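Long-range contacts in Atg1 tMIT (Kluyveromyces marxianus, PDB 4P1N), which acts as a serine/threonine protein kinase essential for autophagy, required for autophagosome formation and for cytoplasm-to-vacuole transport: residues L231-V236 / N244-D249; S105-L110 / P180-E185; F22-F27 / Y109-T114. All coordinates share one frame; numbering follows the deposited sequence.

Interaction 1 of 3, residues L231-V236 / N244-D249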
loop_
_atom_site.group_PDB
_atom_site.type_symbol
_atom_site.label_atom_id
_atom_site.label_comp_id
_atom_site.label_asym_id
_atom_site.label_seq_id
_atom_site.Cartn_x
_atom_site.Cartn_y
_atom_site.Cartn_z
ATOM N N LEU B 231 -15.040 -12.390 -5.999
ATOM C CA LEU B 231 -13.994 -12.719 -5.003
ATOM C C LEU B 231 -14.163 -14.073 -4.307
ATOM O O LEU B 231 -13.207 -14.586 -3.729
ATOM C CB LEU B 231 -13.977 -11.676 -3.899
ATOM C CG LEU B 231 -13.831 -10.217 -4.288
ATOM C CD1 LEU B 231 -13.723 -9.381 -3.007
ATOM C CD2 LEU B 231 -12.616 -10.023 -5.175
ATOM N N SER B 232 -15.378 -14.618 -4.338
ATOM C CA SER B 232 -15.733 -15.820 -3.613
ATOM C C SER B 232 -15.385 -17.085 -4.373
ATOM O O SER B 232 -15.494 -18.162 -3.825
ATOM C CB SER B 232 -17.242 -15.864 -3.347
ATOM O OG SER B 232 -17.941 -15.812 -4.569
ATOM N N SER B 233 -14.974 -16.958 -5.617
ATOM C CA SER B 233 -14.469 -18.105 -6.370
ATOM C C SER B 233 -13.151 -18.641 -5.824
ATOM O O SER B 233 -12.306 -17.869 -5.411
ATOM C CB SER B 233 -14.298 -17.721 -7.832
ATOM O OG SER B 233 -15.594 -17.747 -8.423
ATOM N N ASN B 234 -12.981 -19.965 -5.874
ATOM C CA ASN B 234 -11.868 -20.625 -5.218
ATOM C C ASN B 234 -10.724 -20.810 -6.198
ATOM O O ASN B 234 -10.879 -21.458 -7.243
ATOM C CB ASN B 234 -12.306 -21.956 -4.632
ATOM C CG ASN B 234 -11.232 -22.595 -3.761
ATOM O OD1 ASN B 234 -10.080 -22.706 -4.172
ATOM N ND2 ASN B 234 -11.611 -23.025 -2.553
ATOM N N GLU B 235 -9.555 -20.288 -5.824
ATOM C CA GLU B 235 -8.492 -20.212 -6.762
ATOM C C GLU B 235 -7.755 -21.536 -7.031
ATOM O O GLU B 235 -6.928 -21.582 -7.901
ATOM C CB GLU B 235 -7.484 -19.047 -6.534
ATOM C CG GLU B 235 -7.402 -18.033 -5.413
ATOM C CD GLU B 235 -8.613 -17.639 -4.611
ATOM O OE1 GLU B 235 -9.165 -16.510 -4.819
ATOM O OE2 GLU B 235 -8.916 -18.406 -3.664
ATOM N N VAL B 236 -8.056 -22.609 -6.306
ATOM C CA VAL B 236 -7.454 -23.897 -6.637
ATOM C C VAL B 236 -8.425 -24.748 -7.441
ATOM O O VAL B 236 -8.059 -25.807 -7.863
ATOM C CB VAL B 236 -6.938 -24.660 -5.395
ATOM C CG1 VAL B 236 -5.819 -23.863 -4.714
ATOM C CG2 VAL B 236 -8.049 -24.952 -4.403
ATOM N N ASN B 244 -12.278 -19.783 -12.105
ATOM C CA ASN B 244 -12.352 -20.370 -10.786
ATOM C C ASN B 244 -13.788 -20.530 -10.403
ATOM O O ASN B 244 -14.630 -19.721 -10.766
ATOM C CB ASN B 244 -11.567 -19.499 -9.797
ATOM C CG ASN B 244 -10.087 -19.423 -10.189
ATOM O OD1 ASN B 244 -9.570 -18.368 -10.474
ATOM N ND2 ASN B 244 -9.440 -20.557 -10.269
ATOM N N ILE B 245 -14.053 -21.589 -9.662
ATOM C CA ILE B 245 -15.379 -22.021 -9.392
ATOM C C ILE B 245 -15.661 -21.781 -7.897
ATOM O O ILE B 245 -14.782 -22.000 -7.042
ATOM C CB ILE B 245 -15.505 -23.515 -9.749
ATOM C CG1 ILE B 245 -15.331 -23.730 -11.268
ATOM C CG2 ILE B 245 -16.834 -24.092 -9.271
ATOM C CD1 ILE B 245 -16.105 -22.780 -12.167
ATOM N N THR B 246 -16.879 -21.332 -7.594
ATOM C CA THR B 246 -17.269 -21.163 -6.202
ATOM C C THR B 246 -17.547 -22.535 -5.634
ATOM O O THR B 246 -18.140 -23.385 -6.281
ATOM C CB THR B 246 -18.493 -20.263 -6.024
ATOM O OG1 THR B 246 -18.213 -18.998 -6.628
ATOM C CG2 THR B 246 -18.788 -20.047 -4.541
ATOM N N SER B 247 -17.061 -22.738 -4.431
ATOM C CA SER B 247 -17.063 -24.024 -3.763
ATOM C C SER B 247 -18.152 -24.074 -2.692
ATOM O O SER B 247 -18.453 -25.132 -2.146
ATOM C CB SER B 247 -15.692 -24.206 -3.100
ATOM O OG SER B 247 -15.644 -25.455 -2.437
ATOM N N LEU B 248 -18.684 -22.905 -2.356
ATOM C CA LEU B 248 -19.744 -22.777 -1.391
ATOM C C LEU B 248 -21.033 -23.222 -2.064
ATOM O O LEU B 248 -21.217 -22.961 -3.257
ATOM C CB LEU B 248 -19.904 -21.317 -0.968
ATOM C CG LEU B 248 -18.753 -20.627 -0.215
ATOM C CD1 LEU B 248 -18.908 -19.119 -0.285
ATOM C CD2 LEU B 248 -18.712 -21.059 1.232
ATOM N N ASP B 249 -21.909 -23.872 -1.305
ATOM C CA ASP B 249 -23.291 -24.079 -1.748
ATOM C C ASP B 249 -24.207 -22.960 -1.247
ATOM O O ASP B 249 -23.783 -22.083 -0.493
ATOM C CB ASP B 249 -23.806 -25.477 -1.374
ATOM C CG ASP B 249 -24.245 -25.607 0.089
ATOM O OD1 ASP B 249 -24.794 -24.651 0.684
ATOM O OD2 ASP B 249 -24.086 -26.719 0.640
#
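Glu235 OE1 is the best-held polar atom, gripped twice from helix 95-129: by a salt bridge with Lys111 and a hydrogen bond with Thr114. Across the two segments the best bond runs from Asn234 N to Ile245 O, 3.0 Å long and fairly straight at 164°, the donor standing 54° out of the carbonyl plane. Beside it the chains pass closest at Ser233 and Thr246, their CA atoms 4.1 Å apart. Ser233 turns its hydroxyl back beside its own nitrogen, which brings OG within 3.2 Å of Asn244 O and 3.4 Å of Thr246 OG1, the latter a weak hydrogen bond. Asn244 lays its CB against Asn234 O, 3.3 Å away. The Asn234 side chain, with CG anti to the backbone N, folds forward into an Asx turn: Asn234 OD1 accepts from Val236 N at 2.9 Å, where the chain changes direction. Segment 244-249 ends at Asp249, the N-cap of helix 250-273. Val236 and Ser247 of this loop, which joins helices 209-227 and 250-273 of the second MIT domain, make backbone hydrogen bonds with the chain of another protein. With one well-formed bond across the segments and a weak one between hydroxyls, the pairing probably owes much of its shape to the turn and outside partners.

Interaction 2 of 3, residues S105-L110 / P180-E185; sequences SLLLYL and PTIFVE
This is a buried contact of aliphatic side chains, which also rest on two backbone carbonyl oxygens; it joins the first half of helix 95-129, in the region of the first MIT domain, to the entry of the second, where the chain leads into helix 184-204. No hydrogen bond crosses it. Leu107 does most of the work. Its CG lies beside the backbone nitrogen and its chain runs on extended (chi2 -176°), sending CD1 out to the loop, where it rests 3.7 Å from Ile182 O and 3.9 Å from Ile182 CG2. The two side chains cross obliquely, and the Ile182 branch that touches is the one anti to its own backbone nitrogen. Nearer the helix backbone, Leu107 CB sits 4.1 Å from Val184 CB, close to where the chains approach best. Val184 sets CG2 against the carbonyl oxygen of Leu107 (Leu107 O at 3.8 Å) and on the tip of Leu108, whose CD2 meets Val184 CG2 at 4.0 Å. Leu108 in turn packs on Phe27 and Ala28 of helix 10-33, while Leu106 and Leu110 meet the chain of another protein. Phe183, the N-cap residue, points away and packs against Tyr237 and Ser247. Aliphatic knitting of this kind, a helix of one three-helix bundle met by the start of the next, is consistent with two MIT domains packed against each other as a tandem.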
loop_
_atom_site.group_PDB
_atom_site.type_symbol
_atom_site.label_atom_id
_atom_site.label_comp_id
_atom_site.label_asym_id
_atom_site.label_seq_id
_atom_site.Cartn_x
_atom_site.Cartn_y
_atom_site.Cartn_z
ATOM N N SER B 105 -1.568 -20.941 4.840
ATOM C CA SER B 105 -0.938 -19.689 4.465
ATOM C C SER B 105 -0.997 -19.478 2.941
ATOM O O SER B 105 -1.395 -18.419 2.467
ATOM C CB SER B 105 0.494 -19.613 5.008
ATOM O OG SER B 105 0.950 -18.249 5.021
ATOM N N LEU B 106 -0.673 -20.497 2.173
ATOM C CA LEU B 106 -0.699 -20.396 0.732
ATOM C C LEU B 106 -2.052 -19.993 0.229
ATOM O O LEU B 106 -2.151 -19.103 -0.595
ATOM C CB LEU B 106 -0.384 -21.744 0.081
ATOM C CG LEU B 106 0.368 -21.787 -1.240
ATOM C CD1 LEU B 106 0.172 -23.176 -1.859
ATOM C CD2 LEU B 106 0.076 -20.687 -2.250
ATOM N N LEU B 107 -3.078 -20.723 0.656
ATOM C CA LEU B 107 -4.440 -20.449 0.245
ATOM C C LEU B 107 -4.879 -19.010 0.552
ATOM O O LEU B 107 -5.559 -18.369 -0.266
ATOM C CB LEU B 107 -5.416 -21.458 0.913
ATOM C CG LEU B 107 -5.240 -22.930 0.498
ATOM C CD1 LEU B 107 -6.314 -23.778 1.161
ATOM C CD2 LEU B 107 -5.274 -23.086 -1.006
ATOM N N LEU B 108 -4.484 -18.510 1.719
ATOM C CA LEU B 108 -4.762 -17.116 2.109
ATOM C C LEU B 108 -3.989 -16.129 1.278
ATOM O O LEU B 108 -4.512 -15.062 0.950
ATOM C CB LEU B 108 -4.457 -16.913 3.607
ATOM C CG LEU B 108 -5.385 -17.744 4.500
ATOM C CD1 LEU B 108 -4.927 -17.704 5.938
ATOM C CD2 LEU B 108 -6.849 -17.303 4.363
ATOM N N TYR B 109 -2.754 -16.448 0.894
ATOM C CA TYR B 109 -2.059 -15.577 -0.026
ATOM C C TYR B 109 -2.754 -15.611 -1.392
ATOM O O TYR B 109 -2.794 -14.593 -2.070
ATOM C CB TYR B 109 -0.558 -15.916 -0.178
ATOM C CG TYR B 109 0.276 -15.430 0.934
ATOM C CD1 TYR B 109 0.322 -14.064 1.265
ATOM C CD2 TYR B 109 0.941 -16.320 1.755
ATOM C CE1 TYR B 109 1.059 -13.603 2.345
ATOM C CE2 TYR B 109 1.669 -15.862 2.858
ATOM C CZ TYR B 109 1.707 -14.513 3.155
ATOM O OH TYR B 109 2.459 -14.097 4.215
ATOM N N LEU B 110 -3.256 -16.760 -1.829
ATOM C CA LEU B 110 -3.896 -16.812 -3.149
ATOM C C LEU B 110 -5.206 -16.030 -3.148
ATOM O O LEU B 110 -5.541 -15.412 -4.118
ATOM C CB LEU B 110 -4.162 -18.234 -3.639
ATOM C CG LEU B 110 -2.951 -19.136 -3.882
ATOM C CD1 LEU B 110 -3.447 -20.526 -4.269
ATOM C CD2 LEU B 110 -2.061 -18.663 -5.021
ATOM N N PRO B 180 -7.618 -34.415 5.582
ATOM C CA PRO B 180 -8.848 -33.644 5.372
ATOM C C PRO B 180 -8.563 -32.479 4.428
ATOM O O PRO B 180 -7.500 -31.884 4.546
ATOM C CB PRO B 180 -9.177 -33.131 6.773
ATOM C CG PRO B 180 -7.851 -33.043 7.459
ATOM C CD PRO B 180 -7.048 -34.190 6.924
ATOM N N THR B 181 -9.467 -32.192 3.487
ATOM C CA THR B 181 -9.214 -31.155 2.488
ATOM C C THR B 181 -9.371 -29.786 3.141
ATOM O O THR B 181 -10.347 -29.527 3.838
ATOM C CB THR B 181 -10.133 -31.249 1.246
ATOM O OG1 THR B 181 -9.823 -32.429 0.503
ATOM C CG2 THR B 181 -9.922 -30.038 0.322
ATOM N N ILE B 182 -8.385 -28.930 2.929
ATOM C CA ILE B 182 -8.399 -27.608 3.490
ATOM C C ILE B 182 -9.017 -26.701 2.465
ATOM O O ILE B 182 -8.565 -26.666 1.320
ATOM C CB ILE B 182 -7.007 -27.125 3.867
ATOM C CG1 ILE B 182 -6.414 -28.071 4.911
ATOM C CG2 ILE B 182 -7.095 -25.697 4.422
ATOM C CD1 ILE B 182 -4.949 -27.860 5.214
ATOM N N PHE B 183 -10.089 -26.029 2.880
ATOM C CA PHE B 183 -10.815 -25.077 2.072
ATOM C C PHE B 183 -10.528 -23.679 2.622
ATOM O O PHE B 183 -10.691 -23.414 3.826
ATOM C CB PHE B 183 -12.319 -25.298 2.184
ATOM C CG PHE B 183 -12.829 -26.499 1.436
ATOM C CD1 PHE B 183 -13.022 -27.707 2.089
ATOM C CD2 PHE B 183 -13.156 -26.418 0.082
ATOM C CE1 PHE B 183 -13.521 -28.815 1.415
ATOM C CE2 PHE B 183 -13.667 -27.535 -0.594
ATOM C CZ PHE B 183 -13.842 -28.727 0.078
ATOM N N VAL B 184 -10.161 -22.767 1.733
ATOM C CA VAL B 184 -9.931 -21.400 2.140
ATOM C C VAL B 184 -11.232 -20.778 2.705
ATOM O O VAL B 184 -11.209 -19.905 3.580
ATOM C CB VAL B 184 -9.393 -20.559 0.967
ATOM C CG1 VAL B 184 -10.524 -20.290 -0.038
ATOM C CG2 VAL B 184 -8.825 -19.250 1.519
ATOM N N GLU B 185 -12.391 -21.224 2.241
ATOM C CA GLU B 185 -13.568 -20.507 2.703
ATOM C C GLU B 185 -13.916 -20.859 4.149
ATOM O O GLU B 185 -14.381 -20.007 4.891
ATOM C CB GLU B 185 -14.747 -20.479 1.718
ATOM C CG GLU B 185 -14.947 -21.579 0.756
ATOM C CD GLU B 185 -13.873 -21.845 -0.246
ATOM O OE1 GLU B 185 -13.939 -21.343 -1.380
ATOM O OE2 GLU B 185 -13.030 -22.703 0.054
#

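Interaction 3 of 3, residues F22-F27 / Y109-T114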
loop_
_atom_site.group_PDB
_atom_site.type_symbol
_atom_site.label_atom_id
_atom_site.label_comp_id
_atom_site.label_asym_id
_atom_site.label_seq_id
_atom_site.Cartn_x
_atom_site.Cartn_y
_atom_site.Cartn_z
ATOM N N PHE B 22 -6.170 -6.139 2.579
ATOM C CA PHE B 22 -5.379 -5.980 3.797
ATOM C C PHE B 22 -5.722 -7.023 4.847
ATOM O O PHE B 22 -4.859 -7.611 5.476
ATOM C CB PHE B 22 -5.585 -4.563 4.391
ATOM C CG PHE B 22 -4.833 -4.363 5.668
ATOM C CD1 PHE B 22 -3.490 -4.011 5.640
ATOM C CD2 PHE B 22 -5.432 -4.627 6.908
ATOM C CE1 PHE B 22 -2.778 -3.840 6.819
ATOM C CE2 PHE B 22 -4.735 -4.436 8.097
ATOM C CZ PHE B 22 -3.394 -4.084 8.065
ATOM N N VAL B 23 -7.014 -7.217 5.074
ATOM C CA VAL B 23 -7.470 -8.148 6.090
ATOM C C VAL B 23 -7.070 -9.595 5.748
ATOM O O VAL B 23 -6.676 -10.380 6.589
ATOM C CB VAL B 23 -9.003 -7.963 6.271
ATOM C CG1 VAL B 23 -9.612 -9.117 6.966
ATOM C CG2 VAL B 23 -9.273 -6.694 7.080
ATOM N N MET B 24 -7.118 -9.932 4.481
ATOM C CA MET B 24 -6.739 -11.250 4.036
ATOM C C MET B 24 -5.199 -11.421 4.109
ATOM O O MET B 24 -4.666 -12.448 4.554
ATOM C CB MET B 24 -7.311 -11.461 2.621
ATOM C CG MET B 24 -7.440 -12.913 2.211
ATOM S SD MET B 24 -8.511 -13.866 3.308
ATOM C CE MET B 24 -9.859 -12.819 3.412
ATOM N N TYR B 25 -4.479 -10.405 3.673
ATOM C CA TYR B 25 -3.048 -10.430 3.742
ATOM C C TYR B 25 -2.585 -10.598 5.181
ATOM O O TYR B 25 -1.651 -11.393 5.442
ATOM C CB TYR B 25 -2.473 -9.178 3.089
ATOM C CG TYR B 25 -1.035 -8.857 3.423
ATOM C CD1 TYR B 25 -0.021 -9.385 2.699
ATOM C CD2 TYR B 25 -0.698 -7.967 4.486
ATOM C CE1 TYR B 25 1.284 -9.127 3.002
ATOM C CE2 TYR B 25 0.630 -7.676 4.785
ATOM C CZ TYR B 25 1.614 -8.229 4.026
ATOM O OH TYR B 25 2.950 -7.971 4.279
ATOM N N SER B 26 -3.187 -9.846 6.105
ATOM C CA SER B 26 -2.761 -9.925 7.522
ATOM C C SER B 26 -3.066 -11.332 8.097
ATOM O O SER B 26 -2.339 -11.829 8.927
ATOM C CB SER B 26 -3.443 -8.875 8.397
ATOM O OG SER B 26 -3.445 -7.592 7.784
ATOM N N PHE B 27 -4.132 -11.970 7.635
ATOM C CA PHE B 27 -4.456 -13.348 8.050
ATOM C C PHE B 27 -3.403 -14.267 7.482
ATOM O O PHE B 27 -2.805 -15.026 8.223
ATOM C CB PHE B 27 -5.901 -13.693 7.624
ATOM C CG PHE B 27 -6.443 -15.019 8.122
ATOM C CD1 PHE B 27 -5.928 -15.678 9.239
ATOM C CD2 PHE B 27 -7.553 -15.576 7.484
ATOM C CE1 PHE B 27 -6.494 -16.884 9.693
ATOM C CE2 PHE B 27 -8.128 -16.758 7.928
ATOM C CZ PHE B 27 -7.603 -17.413 9.051
ATOM N N TYR B 109 -2.754 -16.448 0.894
ATOM C CA TYR B 109 -2.059 -15.577 -0.026
ATOM C C TYR B 109 -2.754 -15.611 -1.392
ATOM O O TYR B 109 -2.794 -14.593 -2.070
ATOM C CB TYR B 109 -0.558 -15.916 -0.178
ATOM C CG TYR B 109 0.276 -15.430 0.934
ATOM C CD1 TYR B 109 0.322 -14.064 1.265
ATOM C CD2 TYR B 109 0.941 -16.320 1.755
ATOM C CE1 TYR B 109 1.059 -13.603 2.345
ATOM C CE2 TYR B 109 1.669 -15.862 2.858
ATOM C CZ TYR B 109 1.707 -14.513 3.155
ATOM O OH TYR B 109 2.459 -14.097 4.215
ATOM N N LEU B 110 -3.256 -16.760 -1.829
ATOM C CA LEU B 110 -3.896 -16.812 -3.149
ATOM C C LEU B 110 -5.206 -16.030 -3.148
ATOM O O LEU B 110 -5.541 -15.412 -4.118
ATOM C CB LEU B 110 -4.162 -18.234 -3.639
ATOM C CG LEU B 110 -2.951 -19.136 -3.882
ATOM C CD1 LEU B 110 -3.447 -20.526 -4.269
ATOM C CD2 LEU B 110 -2.061 -18.663 -5.021
ATOM N N LYS B 111 -5.937 -16.039 -2.044
ATOM C CA LYS B 111 -7.096 -15.223 -1.959
ATOM C C LYS B 111 -6.737 -13.742 -1.935
ATOM O O LYS B 111 -7.405 -12.920 -2.610
ATOM C CB LYS B 111 -7.943 -15.619 -0.751
ATOM C CG LYS B 111 -9.204 -14.807 -0.567
ATOM C CD LYS B 111 -10.211 -14.973 -1.693
ATOM C CE LYS B 111 -10.872 -16.358 -1.695
ATOM N NZ LYS B 111 -11.414 -16.576 -3.051
ATOM N N SER B 112 -5.693 -13.382 -1.200
ATOM C CA SER B 112 -5.167 -12.004 -1.270
ATOM C C SER B 112 -4.878 -11.553 -2.680
ATOM O O SER B 112 -5.282 -10.468 -3.124
ATOM C CB SER B 112 -3.908 -11.804 -0.400
ATOM O OG SER B 112 -4.140 -12.216 0.935
ATOM N N LEU B 113 -4.190 -12.396 -3.409
ATOM C CA LEU B 113 -3.903 -12.102 -4.801
ATOM C C LEU B 113 -5.144 -11.905 -5.681
ATOM O O LEU B 113 -5.138 -11.058 -6.578
ATOM C CB LEU B 113 -3.051 -13.192 -5.376
ATOM C CG LEU B 113 -1.644 -13.203 -4.890
ATOM C CD1 LEU B 113 -1.022 -14.552 -5.228
ATOM C CD2 LEU B 113 -0.869 -12.063 -5.575
ATOM N N THR B 114 -6.230 -12.602 -5.381
ATOM C CA THR B 114 -7.464 -12.476 -6.166
ATOM C C THR B 114 -8.042 -11.074 -5.909
ATOM O O THR B 114 -8.475 -10.375 -6.820
ATOM C CB THR B 114 -8.532 -13.568 -5.797
ATOM O OG1 THR B 114 -8.115 -14.830 -6.290
ATOM C CG2 THR B 114 -9.880 -13.275 -6.402
#
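Helices 10-33 and 95-129, part of the three-helix bundle of the first MIT domain, run nearly antiparallel here, 162° between their directions, with the axes of the two short segments coming within 8.5 Å. The tight part centres on Ser112. Its small side chain points toward the other helix, letting the CA atoms of Met24 and Ser112 come to 5.6 Å, and its oxygen lies against the facing backbone: Ser112 OG is 3.4 Å from Met24 C and 3.3 Å from Tyr25 N. The angle to that N-H is poor and no hydrogen bond forms; the hydroxyl, held beside its own nitrogen, bonds instead to Leu108 O one turn back. Alongside, Met24 bends at chi2 and chi3, so that Met24 CG meets Lys111 CG at 3.8 Å, the two chains crossing obliquely. The lysine touches with its first carbons and then bends away, its amine going to Leu231 and Glu235.

The loose part is the pair of tyrosines. Tyr25 CD1 comes to the edge of the Tyr109 ring, near its plane, but no closer than 4.4 Å to Tyr109 CE1. Both hydroxyls lead elsewhere, Tyr25 OH to Glu152 of helix 137-170 and Tyr109 OH to Glu29, a turn further along the first helix. This side is buried too, with Gln144 of the second subunit, another copy of this protein, packing on Tyr25; beyond, partly exposed Ser26 points away from the contact. Within these two segments, then, the helices meet by van der Waals packing alone, with the polar ends of the touching side chains satisfied by partners outside the interface.

Overall arrangement
Helix 95-129 ties the three contacts together. Interactions 2 and 3 share Tyr109 and Leu110 on it, their centres about 11 Å apart, and Leu108 CD2 reaches Phe27 CD2 at 3.6 Å between them. Interaction 1 lies about 11 Å, centre to centre, from interaction 2 and about 15 Å from interaction 3. To interaction 2 it is joined by a weak hydrogen bond, Asn234 ND2 to Glu185 OE1 at 3.1 Å. Its links to interaction 3 are polar and firmer: Lys111 NZ is 2.8 Å from Leu231 O, and Glu235 OE1 is 2.5 Å from Thr114 OG1. So interaction 3 packs within the first MIT domain, interaction 1 shapes a loop of the second, and interaction 2 bridges both.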